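Local coordinates for beta-N-acetylhexosaminidase (Streptomyces plicatus, PDB 1JAK), which hydrolyses terminal N-acetylhexosamine residues from glycoconjugates as a family 20 glycoside hydrolase, probably by substrate-assisted catalysis, at residues P36-T44 with D103-I111; V418-P428 with P464-L472. One frame throughout, in Å; residues are numbered along the deposited sequence.

Contact 1 of 2, residues P36-T44 with D103-I111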
loop_
_atom_site.group_PDB
_atom_site.type_symbol
_atom_site.label_atom_id
_atom_site.label_comp_id
_atom_site.label_asym_id
_atom_site.label_seq_id
_atom_site.Cartn_x
_atom_site.Cartn_y
_atom_site.Cartn_z
ATOM N N PRO A 36 -7.217 9.792 27.057
ATOM C CA PRO A 36 -8.673 9.854 27.214
ATOM C C PRO A 36 -9.107 10.691 28.410
ATOM O O PRO A 36 -8.401 10.770 29.418
ATOM C CB PRO A 36 -9.063 8.387 27.355
ATOM C CG PRO A 36 -7.876 7.797 28.058
ATOM C CD PRO A 36 -6.716 8.431 27.324
ATOM N N GLY A 37 -10.271 11.319 28.292
ATOM C CA GLY A 37 -10.769 12.131 29.383
ATOM C C GLY A 37 -11.992 12.941 29.018
ATOM O O GLY A 37 -12.175 13.329 27.865
ATOM N N GLY A 38 -12.838 13.191 30.012
ATOM C CA GLY A 38 -14.036 13.973 29.781
ATOM C C GLY A 38 -15.124 13.257 29.010
ATOM O O GLY A 38 -15.052 12.047 28.768
ATOM N N ALA A 39 -16.142 14.019 28.623
ATOM C CA ALA A 39 -17.271 13.486 27.880
ATOM C C ALA A 39 -16.941 13.435 26.394
ATOM O O ALA A 39 -16.072 14.157 25.914
ATOM C CB ALA A 39 -18.501 14.350 28.114
ATOM N N PRO A 40 -17.640 12.578 25.645
ATOM C CA PRO A 40 -17.396 12.451 24.208
ATOM C C PRO A 40 -18.092 13.539 23.409
ATOM O O PRO A 40 -18.839 14.355 23.959
ATOM C CB PRO A 40 -17.978 11.084 23.896
ATOM C CG PRO A 40 -19.197 11.071 24.772
ATOM C CD PRO A 40 -18.655 11.605 26.089
ATOM N N TYR A 41 -17.826 13.556 22.109
ATOM C CA TYR A 41 -18.485 14.493 21.219
ATOM C C TYR A 41 -19.547 13.656 20.535
ATOM O O TYR A 41 -19.385 12.442 20.378
ATOM C CB TYR A 41 -17.535 15.048 20.156
ATOM C CG TYR A 41 -18.251 15.901 19.127
ATOM C CD1 TYR A 41 -18.917 17.068 19.506
ATOM C CD2 TYR A 41 -18.294 15.528 17.783
ATOM C CE1 TYR A 41 -19.610 17.842 18.575
ATOM C CE2 TYR A 41 -18.984 16.295 16.843
ATOM C CZ TYR A 41 -19.641 17.450 17.246
ATOM O OH TYR A 41 -20.334 18.209 16.328
ATOM N N ARG A 42 -20.636 14.294 20.131
ATOM C CA ARG A 42 -21.703 13.583 19.456
ATOM C C ARG A 42 -22.072 14.367 18.211
ATOM O O ARG A 42 -22.468 15.529 18.301
ATOM C CB ARG A 42 -22.925 13.472 20.368
ATOM C CG ARG A 42 -23.995 12.517 19.875
ATOM C CD ARG A 42 -25.311 12.802 20.577
ATOM N NE ARG A 42 -26.241 11.680 20.513
ATOM C CZ ARG A 42 -26.375 10.767 21.469
ATOM N NH1 ARG A 42 -25.637 10.838 22.571
ATOM N NH2 ARG A 42 -27.260 9.788 21.331
ATOM N N ILE A 43 -21.917 13.752 17.045
ATOM C CA ILE A 43 -22.277 14.433 15.810
ATOM C C ILE A 43 -23.799 14.432 15.726
ATOM O O ILE A 43 -24.430 13.386 15.902
ATOM C CB ILE A 43 -21.724 13.701 14.565
ATOM C CG1 ILE A 43 -20.207 13.533 14.679
ATOM C CG2 ILE A 43 -22.073 14.487 13.307
ATOM C CD1 ILE A 43 -19.581 12.818 13.490
ATOM N N THR A 44 -24.390 15.600 15.488
ATOM C CA THR A 44 -25.840 15.697 15.354
ATOM C C THR A 44 -26.171 16.270 13.978
ATOM O O THR A 44 -25.284 16.749 13.271
ATOM C CB THR A 44 -26.473 16.558 16.483
ATOM O OG1 THR A 44 -25.887 17.861 16.499
ATOM C CG2 THR A 44 -26.258 15.889 17.836
ATOM N N ASP A 103 -8.544 16.399 19.149
ATOM C CA ASP A 103 -9.162 16.724 20.428
ATOM C C ASP A 103 -10.657 16.456 20.309
ATOM O O ASP A 103 -11.283 16.839 19.321
ATOM C CB ASP A 103 -8.917 18.196 20.775
ATOM C CG ASP A 103 -7.444 18.526 20.923
ATOM O OD1 ASP A 103 -6.771 17.882 21.752
ATOM O OD2 ASP A 103 -6.959 19.431 20.213
ATOM N N SER A 104 -11.225 15.792 21.311
ATOM C CA SER A 104 -12.646 15.462 21.297
ATOM C C SER A 104 -13.339 15.754 22.622
ATOM O O SER A 104 -12.823 15.431 23.690
ATOM C CB SER A 104 -12.839 13.986 20.948
ATOM O OG SER A 104 -14.206 13.622 21.023
ATOM N N GLY A 105 -14.521 16.353 22.535
ATOM C CA GLY A 105 -15.285 16.680 23.722
ATOM C C GLY A 105 -16.614 17.302 23.338
ATOM O O GLY A 105 -16.904 17.452 22.152
ATOM N N PRO A 106 -17.448 17.677 24.318
ATOM C CA PRO A 106 -18.749 18.287 24.028
ATOM C C PRO A 106 -18.652 19.518 23.129
ATOM O O PRO A 106 -19.586 19.830 22.391
ATOM C CB PRO A 106 -19.280 18.633 25.417
ATOM C CG PRO A 106 -18.697 17.547 26.274
ATOM C CD PRO A 106 -17.273 17.479 25.769
ATOM N N ALA A 107 -17.518 20.211 23.194
ATOM C CA ALA A 107 -17.312 21.416 22.398
ATOM C C ALA A 107 -17.022 21.107 20.934
ATOM O O ALA A 107 -16.968 22.015 20.100
ATOM C CB ALA A 107 -16.179 22.247 22.992
ATOM N N GLY A 108 -16.835 19.826 20.628
ATOM C CA GLY A 108 -16.565 19.423 19.260
ATOM C C GLY A 108 -15.295 18.610 19.082
ATOM O O GLY A 108 -14.589 18.302 20.046
ATOM N N VAL A 109 -15.019 18.242 17.838
ATOM C CA VAL A 109 -13.816 17.486 17.516
ATOM C C VAL A 109 -12.939 18.379 16.658
ATOM O O VAL A 109 -13.402 18.957 15.673
ATOM C CB VAL A 109 -14.135 16.194 16.727
ATOM C CG1 VAL A 109 -12.846 15.576 16.194
ATOM C CG2 VAL A 109 -14.843 15.198 17.631
ATOM N N THR A 110 -11.677 18.509 17.047
ATOM C CA THR A 110 -10.744 19.326 16.294
ATOM C C THR A 110 -9.523 18.511 15.908
ATOM O O THR A 110 -8.883 17.893 16.758
ATOM C CB THR A 110 -10.272 20.545 17.105
ATOM O OG1 THR A 110 -11.399 21.366 17.433
ATOM C CG2 THR A 110 -9.273 21.366 16.299
ATOM N N ILE A 111 -9.223 18.503 14.615
ATOM C CA ILE A 111 -8.055 17.799 14.105
ATOM C C ILE A 111 -7.101 18.882 13.626
ATOM O O ILE A 111 -7.436 19.671 12.744
ATOM C CB ILE A 111 -8.419 16.871 12.931
ATOM C CG1 ILE A 111 -9.343 15.755 13.425
ATOM C CG2 ILE A 111 -7.148 16.278 12.317
ATOM C CD1 ILE A 111 -9.857 14.843 12.325
#
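Tyr41 lays one face of its ring over the backbone at Gly108 and Val109: CD1 of Tyr41 stands 3.3 Å from CA of Gly108, and the amide N of Val109 lies above the middle of the ring. CG2 of Val109 meets the same tyrosine at CD2, 3.5 Å away, the two side chains crossing at about a right angle. CG lies opposite the Tyr41 backbone N (chi1 173°), which brings the ring over the turn; CB is left 3.2 Å from O of Gly105. A second patch lies nearer the surface, where CB of Ala39 touches CG of Pro106 at 3.7 Å. Beside it, O of Ala39 receives a CA-H...O contact from Gly105 CA (3.4 Å, 165° at the hydrogen). The partner is a beta hairpin of the family 20 domain 2 sheet, its strands 100-105 and 108-113 joined by a type I turn from Gly105 to Gly108, closed by Gly108 N to Gly105 O at 2.8 Å. At a phi of 125°, a side chain on Gly108 would collide with the preceding carbonyl oxygen. Further out, Tyr41 OH is hydrogen-bonded to Thr47 OG1, which probably helps to hold the far end of the ring. Strand 145-153 positions both sides, since Val146 pairs with the Tyr41 backbone and Gly149 with that of Ser104, while Ser104 OG is hydrogen-bonded chiefly to Ala147 O, with Val146 O also in bonding range.

Contact 2 of 2, residues V418-P428 with P464-L472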
loop_
_atom_site.group_PDB
_atom_site.type_symbol
_atom_site.label_atom_id
_atom_site.label_comp_id
_atom_site.label_asym_id
_atom_site.label_seq_id
_atom_site.Cartn_x
_atom_site.Cartn_y
_atom_site.Cartn_z
ATOM N N VAL A 418 1.155 -18.164 6.937
ATOM C CA VAL A 418 1.314 -16.917 7.665
ATOM C C VAL A 418 0.020 -16.468 8.323
ATOM O O VAL A 418 -0.817 -15.821 7.693
ATOM C CB VAL A 418 1.824 -15.806 6.716
ATOM C CG1 VAL A 418 2.048 -14.509 7.487
ATOM C CG2 VAL A 418 3.123 -16.257 6.046
ATOM N N GLU A 419 -0.151 -16.835 9.591
ATOM C CA GLU A 419 -1.339 -16.431 10.328
ATOM C C GLU A 419 -1.206 -14.968 10.727
ATOM O O GLU A 419 -0.170 -14.336 10.508
ATOM C CB GLU A 419 -1.543 -17.302 11.572
ATOM C CG GLU A 419 -2.628 -18.372 11.415
ATOM C CD GLU A 419 -4.048 -17.813 11.486
ATOM O OE1 GLU A 419 -4.210 -16.576 11.555
ATOM O OE2 GLU A 419 -5.006 -18.618 11.475
ATOM N N VAL A 420 -2.264 -14.436 11.319
ATOM C CA VAL A 420 -2.287 -13.040 11.719
ATOM C C VAL A 420 -1.183 -12.639 12.695
ATOM O O VAL A 420 -0.546 -11.603 12.515
ATOM C CB VAL A 420 -3.660 -12.684 12.308
ATOM C CG1 VAL A 420 -3.723 -11.197 12.637
ATOM C CG2 VAL A 420 -4.748 -13.053 11.307
ATOM N N GLN A 421 -0.934 -13.448 13.720
ATOM C CA GLN A 421 0.111 -13.084 14.668
ATOM C C GLN A 421 1.487 -13.022 14.016
ATOM O O GLN A 421 2.238 -12.078 14.241
ATOM C CB GLN A 421 0.153 -14.043 15.865
ATOM C CG GLN A 421 1.271 -13.682 16.843
ATOM C CD GLN A 421 1.233 -14.467 18.142
ATOM O OE1 GLN A 421 0.414 -15.368 18.324
ATOM N NE2 GLN A 421 2.134 -14.125 19.056
ATOM N N ARG A 422 1.820 -14.015 13.197
ATOM C CA ARG A 422 3.126 -14.018 12.545
ATOM C C ARG A 422 3.333 -12.769 11.689
ATOM O O ARG A 422 4.417 -12.187 11.668
ATOM C CB ARG A 422 3.300 -15.264 11.666
ATOM C CG ARG A 422 4.690 -15.351 11.033
ATOM C CD ARG A 422 4.841 -16.557 10.120
ATOM N NE ARG A 422 6.209 -16.684 9.618
ATOM C CZ ARG A 422 7.243 -17.086 10.351
ATOM N NH1 ARG A 422 7.071 -17.407 11.629
ATOM N NH2 ARG A 422 8.452 -17.166 9.809
ATOM N N SER A 423 2.286 -12.353 10.988
ATOM C CA SER A 423 2.372 -11.183 10.125
ATOM C C SER A 423 2.638 -9.892 10.899
ATOM O O SER A 423 3.307 -8.989 10.401
ATOM C CB SER A 423 1.075 -11.040 9.321
ATOM O OG SER A 423 1.156 -9.963 8.407
ATOM N N TYR A 424 2.128 -9.826 12.125
ATOM C CA TYR A 424 2.257 -8.640 12.974
ATOM C C TYR A 424 3.398 -8.638 13.986
ATOM O O TYR A 424 4.023 -7.604 14.233
ATOM C CB TYR A 424 0.944 -8.442 13.746
ATOM C CG TYR A 424 0.976 -7.353 14.804
ATOM C CD1 TYR A 424 0.778 -6.016 14.461
ATOM C CD2 TYR A 424 1.208 -7.662 16.147
ATOM C CE1 TYR A 424 0.806 -5.009 15.426
ATOM C CE2 TYR A 424 1.243 -6.659 17.126
ATOM C CZ TYR A 424 1.038 -5.337 16.756
ATOM O OH TYR A 424 1.050 -4.341 17.709
ATOM N N ASP A 425 3.663 -9.803 14.564
ATOM C CA ASP A 425 4.643 -9.937 15.631
ATOM C C ASP A 425 6.143 -9.846 15.350
ATOM O O ASP A 425 6.881 -10.810 15.556
ATOM C CB ASP A 425 4.340 -11.226 16.400
ATOM C CG ASP A 425 4.585 -11.088 17.889
ATOM O OD1 ASP A 425 4.879 -9.963 18.350
ATOM O OD2 ASP A 425 4.470 -12.110 18.598
ATOM N N TRP A 426 6.590 -8.680 14.896
ATOM C CA TRP A 426 8.008 -8.443 14.646
ATOM C C TRP A 426 8.313 -6.947 14.684
ATOM O O TRP A 426 7.399 -6.119 14.685
ATOM C CB TRP A 426 8.469 -9.071 13.318
ATOM C CG TRP A 426 7.712 -8.663 12.087
ATOM C CD1 TRP A 426 6.437 -9.019 11.749
ATOM C CD2 TRP A 426 8.199 -7.848 11.013
ATOM N NE1 TRP A 426 6.101 -8.478 10.530
ATOM C CE2 TRP A 426 7.164 -7.753 10.057
ATOM C CE3 TRP A 426 9.410 -7.190 10.765
ATOM C CZ2 TRP A 426 7.302 -7.023 8.871
ATOM C CZ3 TRP A 426 9.549 -6.464 9.586
ATOM C CH2 TRP A 426 8.496 -6.387 8.652
ATOM N N ASP A 427 9.599 -6.608 14.734
ATOM C CA ASP A 427 10.043 -5.217 14.811
ATOM C C ASP A 427 10.955 -4.882 13.633
ATOM O O ASP A 427 12.055 -5.425 13.519
ATOM C CB ASP A 427 10.793 -5.010 16.137
ATOM C CG ASP A 427 11.291 -3.585 16.329
ATOM O OD1 ASP A 427 11.096 -2.736 15.435
ATOM O OD2 ASP A 427 11.888 -3.318 17.395
ATOM N N PRO A 428 10.510 -3.983 12.737
ATOM C CA PRO A 428 11.326 -3.608 11.576
ATOM C C PRO A 428 12.748 -3.152 11.919
ATOM O O PRO A 428 13.686 -3.408 11.165
ATOM C CB PRO A 428 10.512 -2.491 10.929
ATOM C CG PRO A 428 9.098 -2.883 11.243
ATOM C CD PRO A 428 9.192 -3.321 12.689
ATOM N N PRO A 464 -7.543 -9.994 7.618
ATOM C CA PRO A 464 -7.131 -8.926 8.536
ATOM C C PRO A 464 -5.651 -8.573 8.717
ATOM O O PRO A 464 -5.312 -7.867 9.665
ATOM C CB PRO A 464 -7.734 -9.394 9.849
ATOM C CG PRO A 464 -7.397 -10.864 9.802
ATOM C CD PRO A 464 -7.715 -11.262 8.354
ATOM N N ARG A 465 -4.768 -9.036 7.839
ATOM C CA ARG A 465 -3.348 -8.729 8.003
ATOM C C ARG A 465 -2.925 -7.326 7.555
ATOM O O ARG A 465 -1.930 -6.788 8.048
ATOM C CB ARG A 465 -2.502 -9.786 7.283
ATOM C CG ARG A 465 -2.615 -11.176 7.911
ATOM C CD ARG A 465 -1.905 -12.250 7.083
ATOM N NE ARG A 465 -2.504 -12.396 5.758
ATOM C CZ ARG A 465 -2.230 -13.387 4.914
ATOM N NH1 ARG A 465 -1.363 -14.333 5.249
ATOM N NH2 ARG A 465 -2.825 -13.429 3.729
ATOM N N LEU A 466 -3.683 -6.731 6.638
ATOM C CA LEU A 466 -3.362 -5.399 6.121
ATOM C C LEU A 466 -3.182 -4.318 7.198
ATOM O O LEU A 466 -2.218 -3.553 7.158
ATOM C CB LEU A 466 -4.438 -4.955 5.119
ATOM C CG LEU A 466 -4.204 -3.623 4.401
ATOM C CD1 LEU A 466 -3.031 -3.748 3.438
ATOM C CD2 LEU A 466 -5.469 -3.233 3.645
ATOM N N PRO A 467 -4.107 -4.232 8.170
ATOM C CA PRO A 467 -3.967 -3.210 9.216
ATOM C C PRO A 467 -2.697 -3.397 10.049
ATOM O O PRO A 467 -2.080 -2.424 10.490
ATOM C CB PRO A 467 -5.228 -3.395 10.066
ATOM C CG PRO A 467 -6.214 -3.994 9.108
ATOM C CD PRO A 467 -5.373 -4.971 8.324
ATOM N N GLY A 468 -2.319 -4.653 10.262
ATOM C CA GLY A 468 -1.139 -4.956 11.052
ATOM C C GLY A 468 0.150 -4.421 10.462
ATOM O O GLY A 468 0.991 -3.883 11.183
ATOM N N VAL A 469 0.322 -4.570 9.152
ATOM C CA VAL A 469 1.534 -4.079 8.507
ATOM C C VAL A 469 1.554 -2.551 8.553
ATOM O O VAL A 469 2.615 -1.934 8.663
ATOM C CB VAL A 469 1.627 -4.562 7.052
ATOM C CG1 VAL A 469 2.958 -4.125 6.439
ATOM C CG2 VAL A 469 1.494 -6.083 7.010
ATOM N N ALA A 470 0.374 -1.943 8.475
ATOM C CA ALA A 470 0.272 -0.492 8.542
ATOM C C ALA A 470 0.744 -0.036 9.920
ATOM O O ALA A 470 1.433 0.979 10.047
ATOM C CB ALA A 470 -1.171 -0.051 8.307
ATOM N N GLU A 471 0.376 -0.788 10.953
ATOM C CA GLU A 471 0.789 -0.440 12.307
ATOM C C GLU A 471 2.304 -0.527 12.452
ATOM O O GLU A 471 2.924 0.334 13.074
ATOM C CB GLU A 471 0.124 -1.349 13.346
ATOM C CG GLU A 471 0.636 -1.087 14.766
ATOM C CD GLU A 471 -0.404 -1.349 15.837
ATOM O OE1 GLU A 471 -1.564 -0.922 15.652
ATOM O OE2 GLU A 471 -0.061 -1.964 16.871
ATOM N N LEU A 472 2.907 -1.564 11.879
ATOM C CA LEU A 472 4.355 -1.710 11.963
ATOM C C LEU A 472 5.034 -0.499 11.333
ATOM O O LEU A 472 6.078 -0.049 11.799
ATOM C CB LEU A 472 4.811 -2.991 11.254
ATOM C CG LEU A 472 4.340 -4.304 11.881
ATOM C CD1 LEU A 472 4.884 -5.475 11.073
ATOM C CD2 LEU A 472 4.822 -4.393 13.321
HETATM O O HOH W 1 -0.096 -7.792 9.826
#
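Tyr424 OH donates to Glu471 OE2 at 2.8 Å, reaching the oxygen on its anti side, 31° out of the carboxylate plane. Glu471 OE1 forms a salt bridge with Arg488, so both carboxylate oxygens are engaged in this buried setting. A phenylalanine in place of Tyr424 would probably leave Glu471 OE2 without this donor and the carboxylate less firmly oriented. At the opposite end, Arg465 NH1 has its stronger partner in O of Met402, a residue of the inhibitor pocket, and adds a weak, bent bond to Val418 O (2.9 Å, 129°). The elements joined are helices 420-424 and 465-472 of the catalytic alpha/beta barrel, running nearly parallel at 20° with axes 9.1 Å apart. A water between them donates to Ser423 OG at 2.9 Å and to Arg465 O at 2.7 Å; Ser423 OG is also bonded to Arg397 O. Trp426 NE1 is satisfied within its own segment by Ser423 O (2.8 Å), met from above the carbonyl plane. With CG of Trp426 between its backbone N and carbonyl carbon, the indole turns a face to Leu472, whose CD1 packs 3.4 Å from Trp426 CE2. Tyr424 O, touched by Leu472 CD2, accepts from His480 NE2.

Overall arrangement
Contact 1 and contact 2 share no element: the first lies in the family 20 domain 2 range, the second in the catalytic range, with centres 31 Å apart and nearest atoms about 16 Å apart. Contact 1 sits 31 Å from the chain centre and buries 317 Å², with only two of its eight touching residues buried. Contact 2, at 14 Å, buries 590 Å², and twelve of its thirteen touching residues are buried. The chemistry differs too. At 36-44 with 103-111, strand and hairpin meet through carbon and backbone contacts, whereas the helices of 418-428 and 464-472 add direct and water-mediated hydrogen bonds to apolar packing.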